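Local coordinates for uncharacterized protein (PDB 5F2H) that is of unknown function but belongs to the alpha/beta hydrolase superfamily and probably acts as a hydrolase, at residues L132-H137 / A161-S166; R181-L186 / A214-L219; S201-G206 / G227-A232. All coordinates share one frame; numbering follows the deposited sequence.

Contact 1: L132-H137 / A161-S166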
# COMPACT_ATOMS: atom_id res chain seq x y z
N LEU B 132 1.26 -8.21 5.87
CA LEU B 132 2.13 -8.91 6.81
C LEU B 132 2.71 -10.16 6.23
O LEU B 132 2.07 -10.84 5.46
CB LEU B 132 1.36 -9.29 8.09
CG LEU B 132 2.14 -10.11 9.13
CD1 LEU B 132 3.41 -9.43 9.60
CD2 LEU B 132 1.26 -10.38 10.34
N PHE B 133 3.95 -10.44 6.60
CA PHE B 133 4.63 -11.64 6.14
C PHE B 133 5.34 -12.22 7.35
O PHE B 133 6.12 -11.53 8.01
CB PHE B 133 5.66 -11.32 5.08
CG PHE B 133 6.24 -12.53 4.44
CD1 PHE B 133 7.04 -13.39 5.16
CD2 PHE B 133 6.04 -12.78 3.10
CE1 PHE B 133 7.62 -14.50 4.56
CE2 PHE B 133 6.60 -13.89 2.49
CZ PHE B 133 7.40 -14.74 3.21
N ILE B 134 5.09 -13.49 7.66
CA ILE B 134 5.74 -14.07 8.80
C ILE B 134 6.64 -15.19 8.33
O ILE B 134 6.19 -16.10 7.66
CB ILE B 134 4.73 -14.65 9.76
CG1 ILE B 134 3.61 -13.65 10.00
CG2 ILE B 134 5.42 -15.03 11.05
CD1 ILE B 134 2.56 -14.15 10.99
N ALA B 135 7.92 -15.10 8.66
CA ALA B 135 8.87 -16.12 8.27
C ALA B 135 9.28 -16.90 9.50
O ALA B 135 9.53 -16.29 10.55
CB ALA B 135 10.08 -15.50 7.61
N MSE B 136 9.39 -18.22 9.35
CA MSE B 136 9.78 -19.10 10.45
C MSE B 136 11.11 -19.77 10.27
O MSE B 136 11.30 -20.63 9.41
CB MSE B 136 8.78 -20.25 10.61
CG MSE B 136 7.33 -19.80 10.70
SE MSE B 136 7.08 -19.03 12.50
CE MSE B 136 6.54 -17.36 11.69
N HIS B 137 12.04 -19.44 11.15
CA HIS B 137 13.36 -20.03 11.12
C HIS B 137 13.35 -21.54 11.29
O HIS B 137 12.37 -22.10 11.75
CB HIS B 137 14.22 -19.43 12.23
CG HIS B 137 13.78 -19.79 13.62
ND1 HIS B 137 14.28 -20.88 14.30
CD2 HIS B 137 12.94 -19.17 14.48
CE1 HIS B 137 13.77 -20.91 15.51
NE2 HIS B 137 12.94 -19.89 15.64
N ALA B 161 7.62 -10.05 9.98
CA ALA B 161 7.63 -10.48 11.35
C ALA B 161 8.47 -11.73 11.40
O ALA B 161 8.25 -12.65 10.61
CB ALA B 161 6.23 -10.79 11.80
N LEU B 162 9.47 -11.76 12.27
CA LEU B 162 10.32 -12.93 12.41
C LEU B 162 10.18 -13.42 13.84
O LEU B 162 10.74 -12.82 14.75
CB LEU B 162 11.78 -12.61 12.08
CG LEU B 162 12.09 -12.13 10.65
CD1 LEU B 162 13.57 -11.81 10.49
CD2 LEU B 162 11.67 -13.15 9.62
N PRO B 163 9.42 -14.50 14.06
CA PRO B 163 9.24 -15.03 15.40
C PRO B 163 10.38 -15.95 15.79
O PRO B 163 10.98 -16.56 14.93
CB PRO B 163 7.94 -15.83 15.31
CG PRO B 163 7.28 -15.38 14.04
CD PRO B 163 8.44 -15.08 13.13
N GLN B 164 10.68 -16.02 17.07
CA GLN B 164 11.74 -16.88 17.56
C GLN B 164 11.12 -17.82 18.61
O GLN B 164 10.40 -17.37 19.52
CB GLN B 164 12.85 -16.06 18.19
CG GLN B 164 14.13 -16.83 18.43
CD GLN B 164 15.21 -15.95 19.04
OE1 GLN B 164 16.21 -15.64 18.39
NE2 GLN B 164 14.95 -15.44 20.22
N SER B 165 11.43 -19.11 18.48
CA SER B 165 10.90 -20.10 19.40
C SER B 165 11.48 -19.96 20.78
O SER B 165 12.63 -19.58 20.95
CB SER B 165 11.17 -21.51 18.89
OG SER B 165 10.74 -22.47 19.84
N SER B 166 10.68 -20.27 21.77
CA SER B 166 11.13 -20.23 23.15
C SER B 166 11.95 -21.47 23.50
O SER B 166 12.65 -21.47 24.49
CB SER B 166 9.92 -20.18 24.05
OG SER B 166 9.09 -21.31 23.80
O HOH W 1 11.68 -16.65 12.40
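A161 O is gripped twice by the neighbouring strand: A135 N donates a hydrogen bond to it at 3.1 Å, nearly along the C=O axis, and I134 CA adds a weaker CA-H...O contact to A161 O at 3.4 Å. One step back, A161 N meets F133 O at 2.9 Å in an almost straight bond (178° at the hydrogen). These contacts put I134 beside A161 in a parallel bridge. Beyond it the strands, turned 33° against each other, splay apart, and a water bridges them, donating to A135 O and P163 O and accepting from H137 N. The H137 ring, its CG in the crowded position between N and carbonyl carbon (chi1 67°), turns an edge to segment 161-166: NE2 accepts a weak bond from S165 N at 3.3 Å, with P163 O close to the same edge.

The I134 and P163 side chains cross at about a right angle, I134 CG2 3.5 Å from P163 CG, and L132 CD1 reaches A161 CB; on the opposite face A135 CB meets L162 CD2 at 3.5 Å. Strand 131-136, helix 143-150 and strand 158-164 form a beta-alpha-beta unit, the helix covering A135 and L162, whereas helix 179-195 packs on L132 and P163. Strand 202-207 flanks 131-136, and A161 to Q164 pair antiparallel with a strand of the second subunit, continuing the sheet across the interface.

Contact 2: R181-L186 / A214-L219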
# COMPACT_ATOMS: atom_id res chain seq x y z
N ARG B 181 3.71 -25.77 21.39
CA ARG B 181 4.11 -24.46 21.90
C ARG B 181 4.32 -23.55 20.69
O ARG B 181 3.93 -22.40 20.68
CB ARG B 181 5.38 -24.58 22.71
CG ARG B 181 5.21 -25.43 23.95
CD ARG B 181 6.54 -25.76 24.60
NE ARG B 181 7.33 -24.59 24.94
CZ ARG B 181 8.53 -24.66 25.51
NH1 ARG B 181 9.05 -25.84 25.82
NH2 ARG B 181 9.21 -23.55 25.79
N GLY B 182 4.92 -24.11 19.64
CA GLY B 182 5.15 -23.38 18.42
C GLY B 182 3.86 -22.81 17.86
O GLY B 182 3.77 -21.63 17.60
N LYS B 183 2.88 -23.66 17.64
CA LYS B 183 1.61 -23.21 17.11
C LYS B 183 1.02 -22.14 18.02
O LYS B 183 0.46 -21.17 17.54
CB LYS B 183 0.62 -24.37 17.09
CG LYS B 183 -0.75 -24.02 16.52
CD LYS B 183 -1.75 -25.13 16.76
CE LYS B 183 -1.99 -25.29 18.26
NZ LYS B 183 -3.01 -26.34 18.57
N GLU B 184 1.13 -22.35 19.33
CA GLU B 184 0.59 -21.41 20.33
C GLU B 184 1.24 -20.06 20.20
O GLU B 184 0.55 -19.08 20.03
CB GLU B 184 0.80 -21.90 21.75
CG GLU B 184 0.09 -23.20 22.08
CD GLU B 184 0.45 -23.73 23.44
OE1 GLU B 184 1.08 -22.98 24.22
OE2 GLU B 184 0.09 -24.89 23.73
N GLU B 185 2.56 -20.04 20.28
CA GLU B 185 3.34 -18.81 20.15
C GLU B 185 3.00 -18.13 18.85
O GLU B 185 2.62 -16.96 18.85
CB GLU B 185 4.84 -19.09 20.20
CG GLU B 185 5.28 -19.66 21.54
CD GLU B 185 6.75 -20.01 21.58
OE1 GLU B 185 7.54 -19.46 20.75
OE2 GLU B 185 7.12 -20.81 22.48
N LEU B 186 3.05 -18.87 17.75
CA LEU B 186 2.72 -18.31 16.45
C LEU B 186 1.38 -17.61 16.48
O LEU B 186 1.19 -16.59 15.82
CB LEU B 186 2.77 -19.37 15.35
CG LEU B 186 2.50 -18.77 13.94
CD1 LEU B 186 3.35 -17.52 13.67
CD2 LEU B 186 2.70 -19.78 12.81
N ALA B 214 4.43 -23.69 10.78
CA ALA B 214 3.65 -22.78 9.96
C ALA B 214 2.45 -23.53 9.38
O ALA B 214 1.32 -23.04 9.43
CB ALA B 214 4.48 -22.23 8.82
N LEU B 215 2.68 -24.72 8.84
CA LEU B 215 1.61 -25.48 8.24
C LEU B 215 0.65 -26.03 9.33
O LEU B 215 -0.56 -26.04 9.13
CB LEU B 215 2.16 -26.62 7.38
CG LEU B 215 1.11 -27.41 6.58
CD1 LEU B 215 0.44 -26.49 5.57
CD2 LEU B 215 1.71 -28.59 5.85
N TYR B 216 1.18 -26.47 10.45
CA TYR B 216 0.34 -26.99 11.51
C TYR B 216 -0.63 -25.90 11.96
O TYR B 216 -1.83 -26.10 11.99
CB TYR B 216 1.21 -27.46 12.67
CG TYR B 216 0.47 -28.16 13.77
CD1 TYR B 216 -0.04 -29.43 13.58
CD2 TYR B 216 0.42 -27.63 15.05
CE1 TYR B 216 -0.67 -30.12 14.60
CE2 TYR B 216 -0.20 -28.32 16.08
CZ TYR B 216 -0.75 -29.56 15.85
OH TYR B 216 -1.38 -30.25 16.86
N THR B 217 -0.09 -24.72 12.22
CA THR B 217 -0.89 -23.58 12.67
C THR B 217 -2.02 -23.23 11.71
O THR B 217 -3.17 -23.07 12.11
CB THR B 217 0.03 -22.35 12.90
OG1 THR B 217 1.01 -22.69 13.90
CG2 THR B 217 -0.74 -21.18 13.39
N ILE B 218 -1.68 -23.09 10.43
CA ILE B 218 -2.68 -22.77 9.43
C ILE B 218 -3.85 -23.73 9.45
O ILE B 218 -4.99 -23.30 9.42
CB ILE B 218 -2.12 -22.90 8.01
CG1 ILE B 218 -1.09 -21.81 7.73
CG2 ILE B 218 -3.25 -22.78 6.98
CD1 ILE B 218 -0.45 -21.90 6.35
N LEU B 219 -3.54 -25.02 9.47
CA LEU B 219 -4.54 -26.07 9.45
C LEU B 219 -5.46 -26.10 10.66
O LEU B 219 -6.58 -26.56 10.55
CB LEU B 219 -3.90 -27.43 9.21
CG LEU B 219 -3.12 -27.51 7.89
CD1 LEU B 219 -2.54 -28.91 7.72
CD2 LEU B 219 -3.97 -27.14 6.67
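K183 leaves helix 181-186 pointing at helix 214-219, and its aliphatic chain is spent on two residues in succession. CB sits 3.6 Å from T217 OG1 and also lies in the plane of the Y216 ring, at the edge carrying CD2. CG, anti to the backbone N, comes closer still to the threonine, 3.4 Å from T217 OG1. CD then moves over to the tyrosine, reaching Y216 CE2 at 3.6 Å in an oblique approach, with CE following along the same ring carbon. A bend at chi3 (65°) turns the last part of the chain, and NZ finds its partners beyond the two segments: a weak hydrogen bond to Q180 OE1 and a long, weak ion pair with D222. Q180 also bonds Y216 OH through NE2, so a single amide links the tips of both side chains.

One turn later, L186 completes the interface. Its CG is anti to the backbone N as well (chi1 -176°), and CD2 is laid against T217, 3.5 Å from OG1 and 3.7 Å from CB, while CG2 of the threonine packs alongside. T217 is thus wedged between K183 and L186. Its hydroxyl serves no partner on helix 181-186; OG1 is hydrogen-bonded to V213 O, one turn back on its own helix, which is consistent with the carbon surroundings of the oxygen.

The short helical segments cross at -67° with their axes 9.1 Å apart, and L186 and A214 both rest on I204 of strand 202-207. Helices covering a parallel sheet belong to layered alpha/beta folds generally; here helix 209-219 follows strand 202-207 through a GxSxG sequence, consistent with an alpha/beta hydrolase.

Contact 3: S201-G206 / G227-A232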
# COMPACT_ATOMS: atom_id res chain seq x y z
N SER B 201 -3.58 -8.38 3.43
CA SER B 201 -2.92 -9.61 2.99
C SER B 201 -1.94 -10.18 4.01
O SER B 201 -1.21 -9.43 4.66
CB SER B 201 -2.19 -9.37 1.67
OG SER B 201 -1.52 -10.55 1.23
N VAL B 202 -1.90 -11.51 4.12
CA VAL B 202 -0.98 -12.21 5.04
C VAL B 202 -0.40 -13.48 4.40
O VAL B 202 -1.13 -14.37 3.96
CB VAL B 202 -1.65 -12.58 6.36
CG1 VAL B 202 -0.66 -13.29 7.28
CG2 VAL B 202 -2.21 -11.35 7.04
N ILE B 203 0.92 -13.56 4.33
CA ILE B 203 1.61 -14.70 3.76
C ILE B 203 2.54 -15.24 4.82
O ILE B 203 3.27 -14.45 5.44
CB ILE B 203 2.48 -14.26 2.56
CG1 ILE B 203 1.60 -13.65 1.46
CG2 ILE B 203 3.30 -15.44 2.03
CD1 ILE B 203 2.37 -13.17 0.24
N ILE B 204 2.57 -16.55 5.02
CA ILE B 204 3.49 -17.10 6.00
C ILE B 204 4.50 -17.99 5.30
O ILE B 204 4.14 -18.77 4.44
CB ILE B 204 2.83 -17.82 7.18
CG1 ILE B 204 3.90 -18.22 8.19
CG2 ILE B 204 2.07 -19.05 6.70
CD1 ILE B 204 3.37 -18.75 9.50
N GLY B 205 5.77 -17.78 5.61
CA GLY B 205 6.86 -18.53 5.04
C GLY B 205 7.62 -19.25 6.13
O GLY B 205 7.51 -18.89 7.32
N GLY B 206 8.41 -20.24 5.74
CA GLY B 206 9.21 -21.00 6.71
C GLY B 206 10.28 -21.84 6.04
O GLY B 206 10.23 -22.05 4.82
N GLY B 227 -1.58 -17.04 1.59
CA GLY B 227 -0.68 -17.96 0.88
C GLY B 227 0.47 -18.39 1.77
O GLY B 227 0.62 -17.88 2.86
N PHE B 228 1.27 -19.34 1.33
CA PHE B 228 2.39 -19.79 2.16
C PHE B 228 3.57 -20.12 1.27
O PHE B 228 3.40 -20.70 0.19
CB PHE B 228 1.99 -21.00 3.00
CG PHE B 228 1.68 -22.22 2.19
CD1 PHE B 228 0.43 -22.40 1.62
CD2 PHE B 228 2.63 -23.19 2.00
CE1 PHE B 228 0.13 -23.54 0.88
CE2 PHE B 228 2.34 -24.34 1.26
CZ PHE B 228 1.09 -24.51 0.70
N ILE B 229 4.76 -19.82 1.75
CA ILE B 229 5.97 -20.06 0.96
C ILE B 229 6.99 -20.90 1.71
O ILE B 229 7.77 -20.37 2.49
CB ILE B 229 6.63 -18.71 0.58
CG1 ILE B 229 5.61 -17.76 -0.06
CG2 ILE B 229 7.81 -18.92 -0.35
CD1 ILE B 229 6.15 -16.39 -0.34
N PHE B 230 7.03 -22.21 1.44
CA PHE B 230 7.96 -23.07 2.15
C PHE B 230 9.23 -23.40 1.40
O PHE B 230 9.23 -23.57 0.19
CB PHE B 230 7.31 -24.37 2.58
CG PHE B 230 6.06 -24.18 3.39
CD1 PHE B 230 5.99 -23.22 4.39
CD2 PHE B 230 5.05 -25.14 3.32
CE1 PHE B 230 4.86 -23.11 5.19
CE2 PHE B 230 3.93 -25.04 4.13
CZ PHE B 230 3.83 -24.03 5.05
N MSE B 231 10.32 -23.47 2.16
CA MSE B 231 11.64 -23.77 1.62
C MSE B 231 12.09 -25.00 2.34
O MSE B 231 12.19 -25.02 3.57
CB MSE B 231 12.56 -22.58 1.91
CG MSE B 231 14.02 -22.80 1.50
SE MSE B 231 14.25 -22.84 -0.46
CE MSE B 231 14.89 -24.70 -0.56
N ALA B 232 12.30 -26.07 1.58
CA ALA B 232 12.75 -27.33 2.16
C ALA B 232 11.99 -27.71 3.43
O ALA B 232 12.58 -28.12 4.43
CB ALA B 232 14.23 -27.23 2.46
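Four backbone hydrogen bonds form the first shell, zigzagging between two parallel strands whose segments diverge by just 13°. I204 N donates to G227 O and I204 O accepts from I229 N at 3.0 Å, so I204 straddles F228; G206 likewise straddles F230, giving a weak bond from its N to I229 O at 3.3 Å and receiving M231 N on its O at 3.0 Å. The bond to I204 O lies in the carbonyl plane, on a lone pair, whereas the one to G206 O runs nearly along the C=O axis. F228 CA-H adds a further contact to I204 O.

Side chains build the next layer. On one face I203 CG2, anti to its backbone N, meets I229 CD1 at 3.8 Å, the two crossing obliquely. On the other, I204 CG2 lies 4.2 Å from F228 CB. From there the F228 ring leads away from strand 202-206, its CG taking the crowded position between N and carbonyl carbon (chi1 65°), and CD2 comes to lie over a face of the F230 ring, offset toward the rim. The F230 ring in turn presents an edge to G206 N, with CD1 4.1 Å from that nitrogen, beside a residue that has no side chain.

Helices hold both faces in place: helix 300-313 covers I203 and I229, while helix 209-219, which links strands 202-207 and 227-231 in a beta-alpha-beta unit, covers I204 and F230. Strand 131-136 hydrogen-bonds the backbone of I203 and G205 from the other side of strand 202-207.

Backbone hydrogen bonds, CA-H...O contacts and hydrocarbon packing join the strands; no side-chain polar group takes part between the two segments. G206, held through O and, weakly, N, opens a GxSxG sequence consistent with a nucleophile elbow.

All three contacts meet within one alpha/beta core, their centres 11 to 13 Å apart. Contacts 1 and 3 share the sheet: strands 131-136 and 202-207 are neighbours, and G205 is bonded through both its N and its O to strand 131-136, G205 N 2.7 Å from I134 O and G205 O 2.8 Å from M136 N. Contact 2 covers part of one face of that sheet, where L186 CD2 reaches I204 CD1 at 3.5 Å and A214 also touches F230. Toward contact 1 the same helix 179-195 offers E185 and R181 to S166 OG. The probable nucleophile elbow begins within contact 3, at G206, with M136 of contact 1 touching it and A214 of contact 2 close by.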